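Local structure of cysteine desulfurase (Thermococcus onnurineus, 5B89) at residues E25-D30 / I301-R306; L139-L144 / A175-V180; V320-T323 / D328-E331. The protein probably transfers the sulfur of L-cysteine to a carrier, releasing L-alanine, with pyridoxal 5'-phosphate as its cofactor. All coordinates share one frame; numbering follows the deposited sequence.

Interaction 1 (E25-D30 / I301-R306); sequences EDVRKD and IRYIER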
loop_
_atom_site.group_PDB
_atom_site.type_symbol
_atom_site.label_atom_id
_atom_site.label_comp_id
_atom_site.label_asym_id
_atom_site.label_seq_id
_atom_site.Cartn_x
_atom_site.Cartn_y
_atom_site.Cartn_z
ATOM N N GLU B 25 -15.452 20.645 19.895
ATOM C CA GLU B 25 -16.790 20.414 19.394
ATOM C C GLU B 25 -17.016 20.370 17.924
ATOM O O GLU B 25 -17.687 19.516 17.470
ATOM C CB GLU B 25 -17.750 21.437 20.026
ATOM C CG GLU B 25 -17.833 21.275 21.532
ATOM C CD GLU B 25 -16.863 22.165 22.321
ATOM O OE1 GLU B 25 -17.084 22.290 23.541
ATOM O OE2 GLU B 25 -15.962 22.710 21.761
ATOM N N ASP B 26 -16.464 21.306 17.188
ATOM C CA ASP B 26 -16.728 21.376 15.740
ATOM C C ASP B 26 -15.941 20.286 14.954
ATOM O O ASP B 26 -16.291 20.009 13.796
ATOM C CB ASP B 26 -16.374 22.736 15.155
ATOM C CG ASP B 26 -17.428 23.781 15.506
ATOM O OD1 ASP B 26 -18.542 23.352 15.902
ATOM O OD2 ASP B 26 -17.150 24.997 15.444
ATOM N N VAL B 27 -14.977 19.651 15.579
ATOM C CA VAL B 27 -14.319 18.475 14.987
ATOM C C VAL B 27 -15.153 17.226 15.263
ATOM O O VAL B 27 -15.385 16.350 14.386
ATOM C CB VAL B 27 -12.888 18.358 15.484
ATOM C CG1 VAL B 27 -12.184 17.191 14.730
ATOM C CG2 VAL B 27 -12.145 19.633 15.149
ATOM N N ARG B 28 -15.606 17.052 16.479
ATOM C CA ARG B 28 -16.362 15.915 16.959
ATOM C C ARG B 28 -17.640 15.764 16.154
ATOM O O ARG B 28 -18.066 14.607 15.944
ATOM C CB ARG B 28 -16.680 16.032 18.412
ATOM C CG ARG B 28 -15.449 15.985 19.338
ATOM C CD ARG B 28 -15.797 16.363 20.753
ATOM N NE ARG B 28 -16.625 15.383 21.418
ATOM C CZ ARG B 28 -16.215 14.295 22.000
ATOM N NH1 ARG B 28 -14.949 13.888 22.015
ATOM N NH2 ARG B 28 -17.066 13.441 22.595
ATOM N N LYS B 29 -18.213 16.835 15.684
ATOM C CA LYS B 29 -19.427 16.728 14.886
ATOM C C LYS B 29 -19.254 15.996 13.585
ATOM O O LYS B 29 -20.196 15.591 13.029
ATOM C CB LYS B 29 -19.966 18.090 14.518
ATOM C CG LYS B 29 -20.618 18.822 15.632
ATOM C CD LYS B 29 -20.864 20.245 15.180
ATOM C CE LYS B 29 -22.319 20.482 14.902
ATOM N NZ LYS B 29 -23.022 20.542 16.205
ATOM N N ASP B 30 -18.029 15.865 13.112
ATOM C CA ASP B 30 -17.746 15.162 11.888
ATOM C C ASP B 30 -17.287 13.706 12.093
ATOM O O ASP B 30 -17.001 13.055 11.142
ATOM C CB ASP B 30 -16.628 15.846 11.115
ATOM C CG ASP B 30 -17.026 17.192 10.553
ATOM O OD1 ASP B 30 -18.177 17.396 10.300
ATOM O OD2 ASP B 30 -16.175 18.035 10.410
ATOM N N ILE B 301 -5.356 16.123 5.198
ATOM C CA ILE B 301 -4.463 17.277 5.386
ATOM C C ILE B 301 -5.242 18.565 5.234
ATOM O O ILE B 301 -5.042 19.509 6.085
ATOM C CB ILE B 301 -3.346 17.164 4.433
ATOM C CG1 ILE B 301 -2.350 16.087 4.878
ATOM C CG2 ILE B 301 -2.600 18.506 4.310
ATOM C CD1 ILE B 301 -1.393 15.676 3.818
ATOM N N ARG B 302 -6.134 18.694 4.265
ATOM C CA ARG B 302 -6.930 19.901 4.212
ATOM C C ARG B 302 -7.820 20.116 5.445
ATOM O O ARG B 302 -8.037 21.231 5.873
ATOM C CB ARG B 302 -7.778 19.906 2.952
ATOM C CG ARG B 302 -6.973 20.177 1.723
ATOM C CD ARG B 302 -6.501 21.634 1.696
ATOM N NE ARG B 302 -6.181 22.053 0.351
ATOM C CZ ARG B 302 -5.048 22.587 0.007
ATOM N NH1 ARG B 302 -4.109 22.729 0.934
ATOM N NH2 ARG B 302 -4.842 22.955 -1.249
ATOM N N TYR B 303 -8.322 19.040 6.011
ATOM C CA TYR B 303 -9.126 19.124 7.196
ATOM C C TYR B 303 -8.254 19.611 8.384
ATOM O O TYR B 303 -8.668 20.413 9.150
ATOM C CB TYR B 303 -9.773 17.745 7.455
ATOM C CG TYR B 303 -10.816 17.692 8.496
ATOM C CD1 TYR B 303 -12.120 17.976 8.199
ATOM C CD2 TYR B 303 -10.512 17.306 9.757
ATOM C CE1 TYR B 303 -13.078 17.924 9.176
ATOM C CE2 TYR B 303 -11.444 17.262 10.726
ATOM C CZ TYR B 303 -12.737 17.590 10.438
ATOM O OH TYR B 303 -13.619 17.545 11.454
ATOM N N ILE B 304 -7.067 19.076 8.470
ATOM C CA ILE B 304 -6.136 19.442 9.525
ATOM C C ILE B 304 -5.755 20.930 9.367
ATOM O O ILE B 304 -5.618 21.615 10.317
ATOM C CB ILE B 304 -4.840 18.564 9.446
ATOM C CG1 ILE B 304 -5.037 17.136 9.955
ATOM C CG2 ILE B 304 -3.669 19.166 10.212
ATOM C CD1 ILE B 304 -5.464 16.960 11.380
ATOM N N GLU B 305 -5.600 21.369 8.143
ATOM C CA GLU B 305 -5.191 22.821 7.842
ATOM C C GLU B 305 -6.336 23.718 8.245
ATOM O O GLU B 305 -6.021 24.868 8.779
ATOM C CB GLU B 305 -4.784 22.969 6.376
ATOM C CG GLU B 305 -3.450 22.279 6.138
ATOM C CD GLU B 305 -3.008 22.178 4.675
ATOM O OE1 GLU B 305 -1.771 21.839 4.454
ATOM O OE2 GLU B 305 -3.927 22.310 3.823
ATOM N N ARG B 306 -7.565 23.331 8.177
ATOM C CA ARG B 306 -8.691 24.175 8.557
ATOM C C ARG B 306 -8.708 24.332 10.051
ATOM O O ARG B 306 -9.040 25.425 10.603
ATOM C CB ARG B 306 -10.019 23.526 8.057
ATOM C CG ARG B 306 -11.269 24.313 8.170
ATOM C CD ARG B 306 -12.457 23.582 7.433
ATOM N NE ARG B 306 -13.729 23.947 8.055
ATOM C CZ ARG B 306 -14.394 23.212 8.960
ATOM N NH1 ARG B 306 -13.983 21.990 9.402
ATOM N NH2 ARG B 306 -15.521 23.703 9.450
HETATM O O HOH W 1 -16.011 20.928 10.771
#
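Y303 reaches out from helix 291-307 to meet V27 of the short helix 25-28 and D30 in the turn after it. One hydrogen bond joins the segments directly: Y303 OH donates to D30 OD2 over 2.8 Å, using the anti lone pair of that oxygen. D30 OD2 lies at the edge of the phenol ring, near its plane, and the carboxylate, turned 60° from the ring, accepts the hydroxyl hydrogen there. Y303, whose chi1 of -170° swings CG away from the backbone N, sends the whole length of its ring across to the other segment. That span suits a tyrosine where the nearest CA atoms, V27 CA and Y303 CA, are 9.4 Å apart.

The apolar share is small. V27 CG1 sits near the ring plane, 3.6 Å from Y303 OH and 4.1 Å from Y303 CE2, and P49 and P51 add further packing against the tyrosine.

A bound water makes the second polar link. It donates to D26 O and, at 2.9 Å, to D30 OD2, while R306 NH1 donates to it over 2.7 Å from within the guanidinium plane. D30 OD2 and R306 NH1 themselves stay 4.6 Å apart. The carboxylate of D26 has another mate, a salt bridge to R22.

D30 OD2 thus accepts two bonds at once, from a phenol and from a water that R306 helps to hold. Such donors, with an arginine nearby, would be expected to steady D30 as a carboxylate; between these two segments, the direct bond and the water bridge both meet at this one oxygen.

Interaction 2 (L139-L144 / A175-V180); sequences LPWQRL and AKLVAV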
loop_
_atom_site.group_PDB
_atom_site.type_symbol
_atom_site.label_atom_id
_atom_site.label_comp_id
_atom_site.label_asym_id
_atom_site.label_seq_id
_atom_site.Cartn_x
_atom_site.Cartn_y
_atom_site.Cartn_z
ATOM N N LEU B 139 14.595 -2.247 12.959
ATOM C CA LEU B 139 14.895 -3.453 12.242
ATOM C C LEU B 139 15.549 -3.243 10.902
ATOM O O LEU B 139 16.485 -3.966 10.573
ATOM C CB LEU B 139 13.645 -4.345 12.118
ATOM C CG LEU B 139 13.426 -5.373 13.200
ATOM C CD1 LEU B 139 13.326 -4.736 14.557
ATOM C CD2 LEU B 139 12.202 -6.206 12.868
ATOM N N PRO B 140 15.064 -2.310 10.043
ATOM C CA PRO B 140 15.783 -2.167 8.797
ATOM C C PRO B 140 17.248 -1.811 8.979
ATOM O O PRO B 140 18.077 -2.240 8.127
ATOM C CB PRO B 140 14.969 -1.081 8.033
ATOM C CG PRO B 140 13.601 -1.166 8.668
ATOM C CD PRO B 140 13.884 -1.442 10.124
ATOM N N TRP B 141 17.585 -1.032 9.987
ATOM C CA TRP B 141 18.951 -0.612 10.212
ATOM C C TRP B 141 19.737 -1.771 10.800
ATOM O O TRP B 141 20.953 -1.942 10.462
ATOM C CB TRP B 141 19.006 0.603 11.099
ATOM C CG TRP B 141 18.098 1.734 10.611
ATOM C CD1 TRP B 141 17.069 2.220 11.327
ATOM C CD2 TRP B 141 18.122 2.357 9.379
ATOM N NE1 TRP B 141 16.432 3.167 10.595
ATOM C CE2 TRP B 141 17.015 3.228 9.373
ATOM C CE3 TRP B 141 18.899 2.224 8.224
ATOM C CZ2 TRP B 141 16.713 4.043 8.255
ATOM C CZ3 TRP B 141 18.580 3.051 7.107
ATOM C CH2 TRP B 141 17.525 3.937 7.183
ATOM N N GLN B 142 19.107 -2.553 11.668
ATOM C CA GLN B 142 19.748 -3.789 12.201
ATOM C C GLN B 142 20.074 -4.748 11.153
ATOM O O GLN B 142 21.194 -5.344 11.178
ATOM C CB GLN B 142 18.840 -4.448 13.245
ATOM C CG GLN B 142 18.755 -3.699 14.535
ATOM C CD GLN B 142 17.746 -4.346 15.477
ATOM O OE1 GLN B 142 16.721 -4.870 15.010
ATOM N NE2 GLN B 142 17.973 -4.262 16.739
ATOM N N ARG B 143 19.187 -5.026 10.218
ATOM C CA ARG B 143 19.394 -5.938 9.091
ATOM C C ARG B 143 20.523 -5.431 8.265
ATOM O O ARG B 143 21.441 -6.217 7.912
ATOM C CB ARG B 143 18.096 -6.193 8.251
ATOM C CG ARG B 143 18.246 -7.108 7.077
ATOM C CD ARG B 143 16.871 -7.262 6.324
ATOM N NE ARG B 143 16.336 -6.002 5.852
ATOM C CZ ARG B 143 15.125 -5.827 5.305
ATOM N NH1 ARG B 143 14.337 -6.881 5.171
ATOM N NH2 ARG B 143 14.744 -4.563 4.905
ATOM N N LEU B 144 20.527 -4.159 7.913
ATOM C CA LEU B 144 21.565 -3.584 6.995
ATOM C C LEU B 144 22.903 -3.733 7.706
ATOM O O LEU B 144 23.937 -4.176 7.106
ATOM C CB LEU B 144 21.189 -2.166 6.654
ATOM C CG LEU B 144 21.934 -1.423 5.570
ATOM C CD1 LEU B 144 21.708 -2.179 4.269
ATOM C CD2 LEU B 144 21.370 -0.009 5.471
ATOM N N ALA B 175 29.333 9.587 11.414
ATOM C CA ALA B 175 28.299 8.667 11.011
ATOM C C ALA B 175 27.959 8.833 9.503
ATOM O O ALA B 175 27.929 9.950 9.040
ATOM C CB ALA B 175 27.041 8.984 11.824
ATOM N N LYS B 176 27.616 7.727 8.836
ATOM C CA LYS B 176 27.163 7.787 7.482
ATOM C C LYS B 176 25.674 8.216 7.396
ATOM O O LYS B 176 25.280 8.934 6.453
ATOM C CB LYS B 176 27.387 6.446 6.807
ATOM C CG LYS B 176 27.023 6.350 5.323
ATOM C CD LYS B 176 28.223 6.841 4.589
ATOM C CE LYS B 176 28.026 6.677 3.106
ATOM N NZ LYS B 176 29.302 7.171 2.498
ATOM N N LEU B 177 24.921 7.743 8.377
ATOM C CA LEU B 177 23.446 7.959 8.358
ATOM C C LEU B 177 23.012 7.980 9.830
ATOM O O LEU B 177 23.484 7.212 10.651
ATOM C CB LEU B 177 22.795 6.861 7.557
ATOM C CG LEU B 177 21.233 6.991 7.389
ATOM C CD1 LEU B 177 20.792 6.480 6.012
ATOM C CD2 LEU B 177 20.479 6.286 8.481
ATOM N N VAL B 178 22.037 8.844 10.045
ATOM C CA VAL B 178 21.397 9.067 11.369
ATOM C C VAL B 178 19.882 8.899 11.108
ATOM O O VAL B 178 19.361 9.640 10.219
ATOM C CB VAL B 178 21.699 10.394 11.911
ATOM C CG1 VAL B 178 20.981 10.662 13.230
ATOM C CG2 VAL B 178 23.206 10.639 12.167
ATOM N N ALA B 179 19.235 8.050 11.884
ATOM C CA ALA B 179 17.804 7.858 11.791
ATOM C C ALA B 179 17.169 8.089 13.144
ATOM O O ALA B 179 17.515 7.458 14.082
ATOM C CB ALA B 179 17.485 6.470 11.300
ATOM N N VAL B 180 16.219 9.000 13.209
ATOM C CA VAL B 180 15.557 9.261 14.481
ATOM C C VAL B 180 14.057 9.475 14.337
ATOM O O VAL B 180 13.567 9.929 13.348
ATOM C CB VAL B 180 16.135 10.480 15.207
ATOM C CG1 VAL B 180 17.651 10.323 15.411
ATOM C CG2 VAL B 180 15.830 11.723 14.436
#
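W141 carries the whole contact from helix segment 139-144, laying its indole against L177 and A179 of the strand. Before it come L139 and P140, which pack on I267 and I262 of the second subunit. At W141 the chain turns its side chain to the sheet: with CG beside the backbone N (chi1 -52°), the indole and the L177 side chain cross at about a right angle. Over one face of the six-membered ring stands L177 CD2, a CH-pi contact 4.1 Å from the ring centroid and 18° off the normal, displaced slightly toward CH2 and CZ3. At the pyrrole end A179 CB approaches obliquely, 3.5 Å from W141 NE1 and 3.8 Å from W141 CE2; an alanine suits this close approach because it offers only a methyl. The indole N-H is satisfied by D137 OD1, which probably also limits how the ring can turn. Replacing W141 with an alanine would probably open a gap over L177 and A179 and leave D137 without its indole donor. Q142 and R143 then face the second subunit, binding backbone oxygens there, and L144 packs on F121.

The helix links the parallel neighbours 126-129 and 151-154 in a beta-alpha-beta unit of the seven-stranded sheet characteristic of fold-type I pyridoxal-phosphate enzymes. Strand 177-181 runs between 126-129 and 206-210, and helix 106-117 completes the packing, with A114 against W141 and L117 against L177.

Interaction 3 (V320-T323 / D328-E331); sequences VKRT and DELE
R322 and E329 belong to one helix, 309-329, and stand seven residues apart, about two turns, so they come to the same side of it. Residues 320-323 lie well within the helix, whereas 328-331 contain its end. There the backbone folds back: E331 takes a positive phi (59°), and its N bonds to D328 O at 3.1 Å, one of the two bonds back into the last turn that make a Schellman motif.

Two turns apart, long side chains such as arginine and glutamate suit the span. The first bond of the R322 side chain heads away from the other segment, but the chain bends at its second torsion (chi2 64°) and brings the guanidinium round. E329 starts toward its partner and runs extended beyond CG, back along the helix. The two chains meet at about a right angle, and their flat ends are turned 73° against each other. E329 OE2 lies at the guanidinium edge, in its plane, 3.5 Å from R322 NH1. The other oxygen, E329 OE1, is 4.1 Å from the same R322 NH1, so one oxygen does most of the work. This is a long salt bridge, resting more on charge than on a paired, side-by-side fit. E329 sits near the negative end of the helix dipole, and the nearby positive charge of R322 probably offsets part of that unfavourable effect.

The stronger partner of R322 is E404, in a salt bridge with its NE; E329 is the longer, second anion. The aliphatic part of the arginine packs on L400, V403 and L407 of helix 400-415.

The whole is an i to i+7 ion pair on a surface helix, leading into a Schellman C-terminal cap.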
loop_
_atom_site.group_PDB
_atom_site.type_symbol
_atom_site.label_atom_id
_atom_site.label_comp_id
_atom_site.label_asym_id
_atom_site.label_seq_id
_atom_site.Cartn_x
_atom_site.Cartn_y
_atom_site.Cartn_z
ATOM N N VAL B 320 -3.006 16.307 27.966
ATOM C CA VAL B 320 -1.879 15.697 28.672
ATOM C C VAL B 320 -1.670 16.290 30.078
ATOM O O VAL B 320 -1.369 15.543 30.979
ATOM C CB VAL B 320 -0.614 15.885 27.777
ATOM C CG1 VAL B 320 0.583 15.448 28.485
ATOM C CG2 VAL B 320 -0.770 15.093 26.461
ATOM N N LYS B 321 -1.773 17.590 30.158
ATOM C CA LYS B 321 -1.591 18.287 31.421
ATOM C C LYS B 321 -2.608 17.794 32.455
ATOM O O LYS B 321 -2.225 17.443 33.539
ATOM C CB LYS B 321 -1.673 19.789 31.224
ATOM C CG LYS B 321 -1.242 20.607 32.442
ATOM C CD LYS B 321 -1.350 22.083 32.203
ATOM C CE LYS B 321 -0.790 22.782 33.441
ATOM N NZ LYS B 321 -1.675 22.774 34.612
ATOM N N ARG B 322 -3.884 17.723 32.079
ATOM C CA ARG B 322 -4.869 17.224 33.038
ATOM C C ARG B 322 -4.736 15.734 33.328
ATOM O O ARG B 322 -4.867 15.340 34.420
ATOM C CB ARG B 322 -6.279 17.623 32.639
ATOM C CG ARG B 322 -7.347 17.110 33.590
ATOM C CD ARG B 322 -7.178 17.723 34.976
ATOM N NE ARG B 322 -8.244 17.208 35.813
ATOM C CZ ARG B 322 -8.085 16.642 36.974
ATOM N NH1 ARG B 322 -6.917 16.560 37.507
ATOM N NH2 ARG B 322 -9.122 16.142 37.608
ATOM N N THR B 323 -4.445 14.920 32.312
ATOM C CA THR B 323 -4.257 13.537 32.523
ATOM C C THR B 323 -3.151 13.219 33.501
ATOM O O THR B 323 -3.321 12.443 34.408
ATOM C CB THR B 323 -4.021 12.706 31.164
ATOM O OG1 THR B 323 -5.182 12.979 30.335
ATOM C CG2 THR B 323 -3.872 11.318 31.406
ATOM N N ASP B 328 -1.095 11.672 38.825
ATOM C CA ASP B 328 -0.257 11.954 39.997
ATOM C C ASP B 328 -1.152 11.952 41.238
ATOM O O ASP B 328 -0.705 11.425 42.286
ATOM C CB ASP B 328 0.434 13.273 39.882
ATOM C CG ASP B 328 1.602 13.263 38.921
ATOM O OD1 ASP B 328 2.174 12.207 38.681
ATOM O OD2 ASP B 328 2.056 14.373 38.653
ATOM N N GLU B 329 -2.343 12.513 41.127
ATOM C CA GLU B 329 -3.266 12.558 42.314
ATOM C C GLU B 329 -3.618 11.142 42.705
ATOM O O GLU B 329 -3.833 10.867 43.926
ATOM C CB GLU B 329 -4.496 13.369 42.011
ATOM C CG GLU B 329 -4.374 14.857 41.899
ATOM C CD GLU B 329 -5.608 15.553 41.285
ATOM O OE1 GLU B 329 -5.703 16.785 41.455
ATOM O OE2 GLU B 329 -6.460 14.937 40.579
ATOM N N LEU B 330 -3.702 10.184 41.761
ATOM C CA LEU B 330 -3.981 8.791 42.086
ATOM C C LEU B 330 -2.823 7.909 42.395
ATOM O O LEU B 330 -2.970 6.699 42.632
ATOM C CB LEU B 330 -4.723 8.168 40.911
ATOM C CG LEU B 330 -6.035 8.829 40.584
ATOM C CD1 LEU B 330 -6.609 8.253 39.276
ATOM C CD2 LEU B 330 -7.060 8.693 41.728
ATOM N N GLU B 331 -1.617 8.492 42.395
ATOM C CA GLU B 331 -0.403 7.755 42.589
ATOM C C GLU B 331 -0.195 6.681 41.582
ATOM O O GLU B 331 0.321 5.609 41.851
ATOM C CB GLU B 331 -0.256 7.262 44.047
ATOM C CG GLU B 331 -0.397 8.467 44.963
ATOM C CD GLU B 331 -0.381 8.067 46.418
ATOM O OE1 GLU B 331 -1.414 8.233 47.088
ATOM O OE2 GLU B 331 0.631 7.529 46.845
#

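How the interactions relate
The three contacts run from core to surface. Interaction 2 is fully buried and purely apolar between its segments, joining a helix to the central sheet, with the W141 side chain about 10 Å from the bound cofactor. Interaction 1 is partly buried and mixes a tyrosine with a carboxylate and a water, tying the N-terminal turn to helix 291-307. Interaction 3 lies at the surface, within one helix, and its side-chain link is a single long salt bridge. Helices 291-307 and 309-329 follow each other in the chain, yet the centres of interactions 1 and 3 are 28 Å apart. Interactions 1 and 2 lie on opposite sides of the chain's centre, and no two of the three touch.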